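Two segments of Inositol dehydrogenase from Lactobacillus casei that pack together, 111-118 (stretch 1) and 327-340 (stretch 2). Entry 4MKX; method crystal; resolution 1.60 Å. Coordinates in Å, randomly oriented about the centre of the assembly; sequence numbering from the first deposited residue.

Stretch 1, residues 111-118: KPIGLDIE
Stretch 2 327-340: TAEDGLQGTKAALA

An irregular loop, turning helical at Ile117, lies along one face of a helix in an apolar contact pinned by one direct hydrogen bond and one bridging water. Thr327 caps the helix that starts at Ala328 and continues past Ala340: its OG1 (chi1 p) accepts from Asp330 N at 3.3 Å and, weakly, from Glu329 N at 3.1 Å, while Thr327 N donates to Asp330 OD2 at 3.0 Å. The loop runs the same way along the helix, Ile113 CA lying 5.3 Å from Gly331 CA and Ile117 CA 7.1 Å from Lys336 CA. Pro112 follows a cis peptide bond. Glycine suits position 331 because it has no side chain: an ideal CB would point toward the loop and stand a tight 3.1 Å from Ile113 CB. Ile113 (phi/psi -65/-35; t, t) lays CG2 3.7 Å from Gly331 C and CD1 3.9 Å from Ala328 CB. Between Ile113 and Leu115 (-116/-22), extended Gly114 (-178/-177) accepts at O from Thr335 OG1 (chi1 m), 2.9 Å. Thr335 OG1 also accepts from the O of a water at 2.9 Å, which donates to Gly331 O at 2.7 Å and accepts from Ile113 N at 2.9 Å, satisfying buried polar groups. Farther along, Ile117 (m, m) fits as a knob among Leu332, Thr335, Lys336 and Leu339, its CD1 4.1 Å from Leu332 CD1 and 3.9 Å from Leu339 CD1. Lys336 (t, t, m, m) folds its end nearer the loop; NZ, 3.7 Å from Ile117 CD1, meets a methyl in van der Waals contact only.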

ATOM      1  N   LYS A 111     -27.485  16.923  -9.113  1.00 11.40           N
ATOM      2  CA  LYS A 111     -28.009  15.758  -9.808  1.00 13.50           C
ATOM      3  C   LYS A 111     -29.194  15.172  -9.049  1.00 12.48           C
ATOM      4  O   LYS A 111     -29.358  15.420  -7.851  1.00 13.61           O
ATOM      5  CB  LYS A 111     -26.898  14.706  -9.967  1.00 16.38           C
ATOM      6  CG  LYS A 111     -26.365  14.116  -8.643  1.00 16.91           C
ATOM      7  CD  LYS A 111     -27.148  12.858  -8.221  1.00 21.42           C
ATOM      8  CE  LYS A 111     -26.805  12.434  -6.792  1.00 24.12           C
ATOM      9  NZ  LYS A 111     -27.669  11.315  -6.322  1.00 27.88           N
ATOM     10  N   PRO A 112     -30.050  14.403  -9.743  1.00 14.58           N
ATOM     11  CA  PRO A 112     -30.109  14.238 -11.196  1.00 13.69           C
ATOM     12  C   PRO A 112     -30.817  15.451 -11.751  1.00 13.45           C
ATOM     13  O   PRO A 112     -31.393  16.212 -10.970  1.00 16.33           O
ATOM     14  CB  PRO A 112     -31.014  13.014 -11.371  1.00 15.36           C
ATOM     15  CG  PRO A 112     -31.918  13.046 -10.200  1.00 18.14           C
ATOM     16  CD  PRO A 112     -31.108  13.647  -9.057  1.00 15.80           C
ATOM     17  N   ILE A 113     -30.779  15.648 -13.058  1.00 12.16           N
ATOM     18  CA  ILE A 113     -31.475  16.809 -13.613  1.00 12.20           C
ATOM     19  C   ILE A 113     -32.981  16.689 -13.391  1.00 16.38           C
ATOM     20  O   ILE A 113     -33.673  17.681 -13.137  1.00 15.28           O
ATOM     21  CB  ILE A 113     -31.121  17.022 -15.106  1.00 12.01           C
ATOM     22  CG1 ILE A 113     -31.617  18.385 -15.598  1.00 14.18           C
ATOM     23  CG2 ILE A 113     -31.642  15.876 -15.999  1.00 14.51           C
ATOM     24  CD1 ILE A 113     -31.027  18.779 -16.931  1.00 18.83           C
ATOM     25  N   GLY A 114     -33.480  15.461 -13.467  1.00 15.80           N
ATOM     26  CA  GLY A 114     -34.895  15.191 -13.320  1.00 15.65           C
ATOM     27  C   GLY A 114     -35.101  13.692 -13.406  1.00 16.08           C
ATOM     28  O   GLY A 114     -34.128  12.937 -13.535  1.00 15.85           O
ATOM     29  N   LEU A 115     -36.358  13.260 -13.345  1.00 14.90           N
ATOM     30  CA  LEU A 115     -36.675  11.836 -13.248  1.00 15.12           C
ATOM     31  C   LEU A 115     -37.438  11.287 -14.451  1.00 18.64           C
ATOM     32  O   LEU A 115     -37.446  10.073 -14.699  1.00 20.39           O
ATOM     33  CB  LEU A 115     -37.485  11.583 -11.979  1.00 16.65           C
ATOM     34  CG  LEU A 115     -36.798  12.101 -10.720  1.00 19.34           C
ATOM     35  CD1 LEU A 115     -37.727  12.031  -9.535  1.00 21.59           C
ATOM     36  CD2 LEU A 115     -35.534  11.309 -10.462  1.00 19.75           C
ATOM     37  N   ASP A 116     -38.090  12.179 -15.181  1.00 20.81           N
ATOM     38  CA  ASP A 116     -38.942  11.792 -16.301  1.00 21.82           C
ATOM     39  C   ASP A 116     -38.336  12.297 -17.598  1.00 21.28           C
ATOM     40  O   ASP A 116     -38.116  13.493 -17.749  1.00 20.60           O
ATOM     41  CB  ASP A 116     -40.336  12.388 -16.121  1.00 26.20           C
ATOM     42  CG  ASP A 116     -41.237  12.130 -17.312  1.00 22.99           C
ATOM     43  OD1 ASP A 116     -41.829  11.034 -17.384  1.00 32.40           O
ATOM     44  OD2 ASP A 116     -41.346  13.021 -18.176  1.00 27.60           O
ATOM     45  N   ILE A 117     -38.064  11.380 -18.522  1.00 19.91           N
ATOM     46  CA  ILE A 117     -37.423  11.702 -19.795  1.00 19.78           C
ATOM     47  C   ILE A 117     -38.168  12.795 -20.581  1.00 19.70           C
ATOM     48  O   ILE A 117     -37.549  13.711 -21.114  1.00 22.91           O
ATOM     49  CB  ILE A 117     -37.325  10.461 -20.695  1.00 24.33           C
ATOM     50  CG1 ILE A 117     -36.648   9.303 -19.955  1.00 31.15           C
ATOM     51  CG2 ILE A 117     -36.571  10.792 -21.975  1.00 25.25           C
ATOM     52  CD1 ILE A 117     -35.179   9.527 -19.707  1.00 28.42           C
ATOM     53  N   GLU A 118     -39.489  12.677 -20.672  1.00 21.77           N
ATOM     54  CA  GLU A 118     -40.283  13.661 -21.406  1.00 21.60           C
ATOM     55  C   GLU A 118     -40.133  15.046 -20.773  1.00 22.89           C
ATOM     56  O   GLU A 118     -39.885  16.033 -21.465  1.00 23.94           O
ATOM     57  CB  GLU A 118     -41.767  13.257 -21.444  1.00 22.16           C
ATOM     58  CG  GLU A 118     -42.669  14.308 -22.103  1.00 28.86           C
ATOM     59  CD  GLU A 118     -44.139  13.929 -22.095  1.00 33.52           C
ATOM     60  OE1 GLU A 118     -44.477  12.840 -21.580  1.00 37.10           O
ATOM     61  OE2 GLU A 118     -44.955  14.725 -22.607  1.00 35.36           O
ATOM     62  N   THR A 327     -23.452  19.582 -19.460  1.00 16.70           N
ATOM     63  CA  THR A 327     -24.695  20.024 -20.094  1.00 19.13           C
ATOM     64  C   THR A 327     -25.938  19.304 -19.611  1.00 21.99           C
ATOM     65  O   THR A 327     -25.860  18.317 -18.878  1.00 17.49           O
ATOM     66  CB  THR A 327     -24.621  19.847 -21.617  1.00 22.55           C
ATOM     67  OG1 THR A 327     -24.617  18.449 -21.931  1.00 25.55           O
ATOM     68  CG2 THR A 327     -23.358  20.478 -22.146  1.00 24.55           C
ATOM     69  N   ALA A 328     -27.090  19.796 -20.046  1.00 17.70           N
ATOM     70  CA  ALA A 328     -28.357  19.154 -19.757  1.00 16.76           C
ATOM     71  C   ALA A 328     -28.355  17.755 -20.354  1.00 16.17           C
ATOM     72  O   ALA A 328     -29.022  16.865 -19.840  1.00 17.19           O
ATOM     73  CB  ALA A 328     -29.498  19.963 -20.330  1.00 18.56           C
ATOM     74  N   GLU A 329     -27.603  17.579 -21.436  1.00 16.32           N
ATOM     75  CA  GLU A 329     -27.517  16.284 -22.107  1.00 19.37           C
ATOM     76  C   GLU A 329     -26.769  15.274 -21.248  1.00 16.11           C
ATOM     77  O   GLU A 329     -27.110  14.096 -21.237  1.00 18.00           O
ATOM     78  CB  GLU A 329     -26.818  16.412 -23.463  1.00 20.32           C
ATOM     79  CG  GLU A 329     -26.710  15.088 -24.246  1.00 22.19           C
ATOM     80  CD  GLU A 329     -28.048  14.603 -24.787  1.00 26.80           C
ATOM     81  OE1 GLU A 329     -28.988  15.418 -24.875  1.00 27.44           O
ATOM     82  OE2 GLU A 329     -28.164  13.407 -25.128  1.00 31.24           O
ATOM     83  N   ASP A 330     -25.735  15.727 -20.547  1.00 16.85           N
ATOM     84  CA  ASP A 330     -25.051  14.840 -19.609  1.00 15.79           C
ATOM     85  C   ASP A 330     -26.040  14.422 -18.535  1.00 14.31           C
ATOM     86  O   ASP A 330     -26.030  13.283 -18.066  1.00 15.27           O
ATOM     87  CB  ASP A 330     -23.848  15.547 -18.986  1.00 16.06           C
ATOM     88  CG  ASP A 330     -22.750  15.811 -19.988  1.00 19.78           C
ATOM     89  OD1 ASP A 330     -22.459  14.910 -20.797  1.00 19.96           O
ATOM     90  OD2 ASP A 330     -22.171  16.917 -19.978  1.00 23.42           O
ATOM     91  N   GLY A 331     -26.913  15.346 -18.152  1.00 14.35           N
ATOM     92  CA  GLY A 331     -27.962  15.039 -17.202  1.00 13.95           C
ATOM     93  C   GLY A 331     -28.988  14.047 -17.715  1.00 16.17           C
ATOM     94  O   GLY A 331     -29.340  13.094 -17.016  1.00 14.04           O
ATOM     95  N   LEU A 332     -29.501  14.293 -18.919  1.00 15.89           N
ATOM     96  CA  LEU A 332     -30.464  13.382 -19.535  1.00 15.59           C
ATOM     97  C   LEU A 332     -29.928  11.961 -19.640  1.00 15.96           C
ATOM     98  O   LEU A 332     -30.614  11.009 -19.252  1.00 14.72           O
ATOM     99  CB  LEU A 332     -30.848  13.880 -20.927  1.00 18.13           C
ATOM    100  CG  LEU A 332     -31.695  12.915 -21.765  1.00 19.36           C
ATOM    101  CD1 LEU A 332     -33.060  12.711 -21.128  1.00 17.43           C
ATOM    102  CD2 LEU A 332     -31.820  13.434 -23.177  1.00 25.03           C
ATOM    103  N   GLN A 333     -28.722  11.818 -20.180  1.00 13.50           N
ATOM    104  CA  GLN A 333     -28.156  10.480 -20.368  1.00 16.24           C
ATOM    105  C   GLN A 333     -27.905   9.768 -19.049  1.00 18.34           C
ATOM    106  O   GLN A 333     -28.067   8.544 -18.961  1.00 15.73           O
ATOM    107  CB  GLN A 333     -26.875  10.523 -21.190  1.00 16.50           C
ATOM    108  CG  GLN A 333     -27.073  11.007 -22.624  1.00 20.57           C
ATOM    109  CD  GLN A 333     -28.009  10.125 -23.435  1.00 26.96           C
ATOM    110  OE1 GLN A 333     -28.227   8.954 -23.112  1.00 27.01           O
ATOM    111  NE2 GLN A 333     -28.573  10.691 -24.493  1.00 29.39           N
ATOM    112  N   GLY A 334     -27.510  10.519 -18.027  1.00 16.20           N
ATOM    113  CA  GLY A 334     -27.317   9.934 -16.710  1.00 18.01           C
ATOM    114  C   GLY A 334     -28.612   9.350 -16.177  1.00 16.64           C
ATOM    115  O   GLY A 334     -28.650   8.240 -15.657  1.00 16.43           O
ATOM    116  N   THR A 335     -29.701  10.094 -16.324  1.00 13.72           N
ATOM    117  CA  THR A 335     -30.988   9.628 -15.837  1.00 12.93           C
ATOM    118  C   THR A 335     -31.479   8.447 -16.673  1.00 16.06           C
ATOM    119  O   THR A 335     -32.008   7.471 -16.142  1.00 16.09           O
ATOM    120  CB  THR A 335     -32.018  10.761 -15.878  1.00 13.46           C
ATOM    121  OG1 THR A 335     -31.807  11.603 -14.743  1.00 15.71           O
ATOM    122  CG2 THR A 335     -33.415  10.210 -15.817  1.00 16.89           C
ATOM    123  N   LYS A 336     -31.267   8.529 -17.979  1.00 13.95           N
ATOM    124  CA  LYS A 336     -31.728   7.479 -18.879  1.00 14.85           C
ATOM    125  C   LYS A 336     -31.064   6.144 -18.561  1.00 14.62           C
ATOM    126  O   LYS A 336     -31.748   5.126 -18.455  1.00 14.31           O
ATOM    127  CB  LYS A 336     -31.446   7.857 -20.328  1.00 18.12           C
ATOM    128  CG  LYS A 336     -31.975   6.853 -21.333  1.00 26.96           C
ATOM    129  CD  LYS A 336     -31.549   7.213 -22.748  1.00 31.48           C
ATOM    130  CE  LYS A 336     -32.225   8.480 -23.193  1.00 32.22           C
ATOM    131  NZ  LYS A 336     -33.681   8.402 -22.897  1.00 40.39           N
ATOM    132  N   ALA A 337     -29.744   6.159 -18.408  1.00 13.63           N
ATOM    133  CA  ALA A 337     -29.001   4.924 -18.116  1.00 12.49           C
ATOM    134  C   ALA A 337     -29.412   4.367 -16.766  1.00 15.62           C
ATOM    135  O   ALA A 337     -29.545   3.151 -16.607  1.00 14.84           O
ATOM    136  CB  ALA A 337     -27.494   5.154 -18.178  1.00 14.40           C
ATOM    137  N   ALA A 338     -29.614   5.244 -15.791  1.00 14.67           N
ATOM    138  CA  ALA A 338     -30.046   4.795 -14.472  1.00 13.37           C
ATOM    139  C   ALA A 338     -31.431   4.145 -14.518  1.00 16.43           C
ATOM    140  O   ALA A 338     -31.669   3.125 -13.872  1.00 15.08           O
ATOM    141  CB  ALA A 338     -30.007   5.953 -13.467  1.00 18.48           C
ATOM    142  N   LEU A 339     -32.350   4.736 -15.278  1.00 15.56           N
ATOM    143  CA  LEU A 339     -33.658   4.121 -15.483  1.00 13.33           C
ATOM    144  C   LEU A 339     -33.542   2.757 -16.159  1.00 12.51           C
ATOM    145  O   LEU A 339     -34.266   1.830 -15.822  1.00 16.32           O
ATOM    146  CB  LEU A 339     -34.541   5.036 -16.331  1.00 14.91           C
ATOM    147  CG  LEU A 339     -34.949   6.334 -15.641  1.00 18.42           C
ATOM    148  CD1 LEU A 339     -35.716   7.204 -16.611  1.00 19.53           C
ATOM    149  CD2 LEU A 339     -35.788   6.032 -14.407  1.00 20.77           C
ATOM    150  N   ALA A 340     -32.638   2.654 -17.125  1.00 12.22           N
ATOM    151  CA  ALA A 340     -32.409   1.401 -17.828  1.00 11.09           C
ATOM    152  C   ALA A 340     -31.886   0.333 -16.882  1.00 13.81           C
ATOM    153  O   ALA A 340     -32.278  -0.829 -16.988  1.00 13.46           O
ATOM    154  CB  ALA A 340     -31.451   1.606 -18.983  1.00 15.05           C
TER
HETATM  155  O   HOH W   1     -29.487  13.324 -14.335  1.00 12.84           O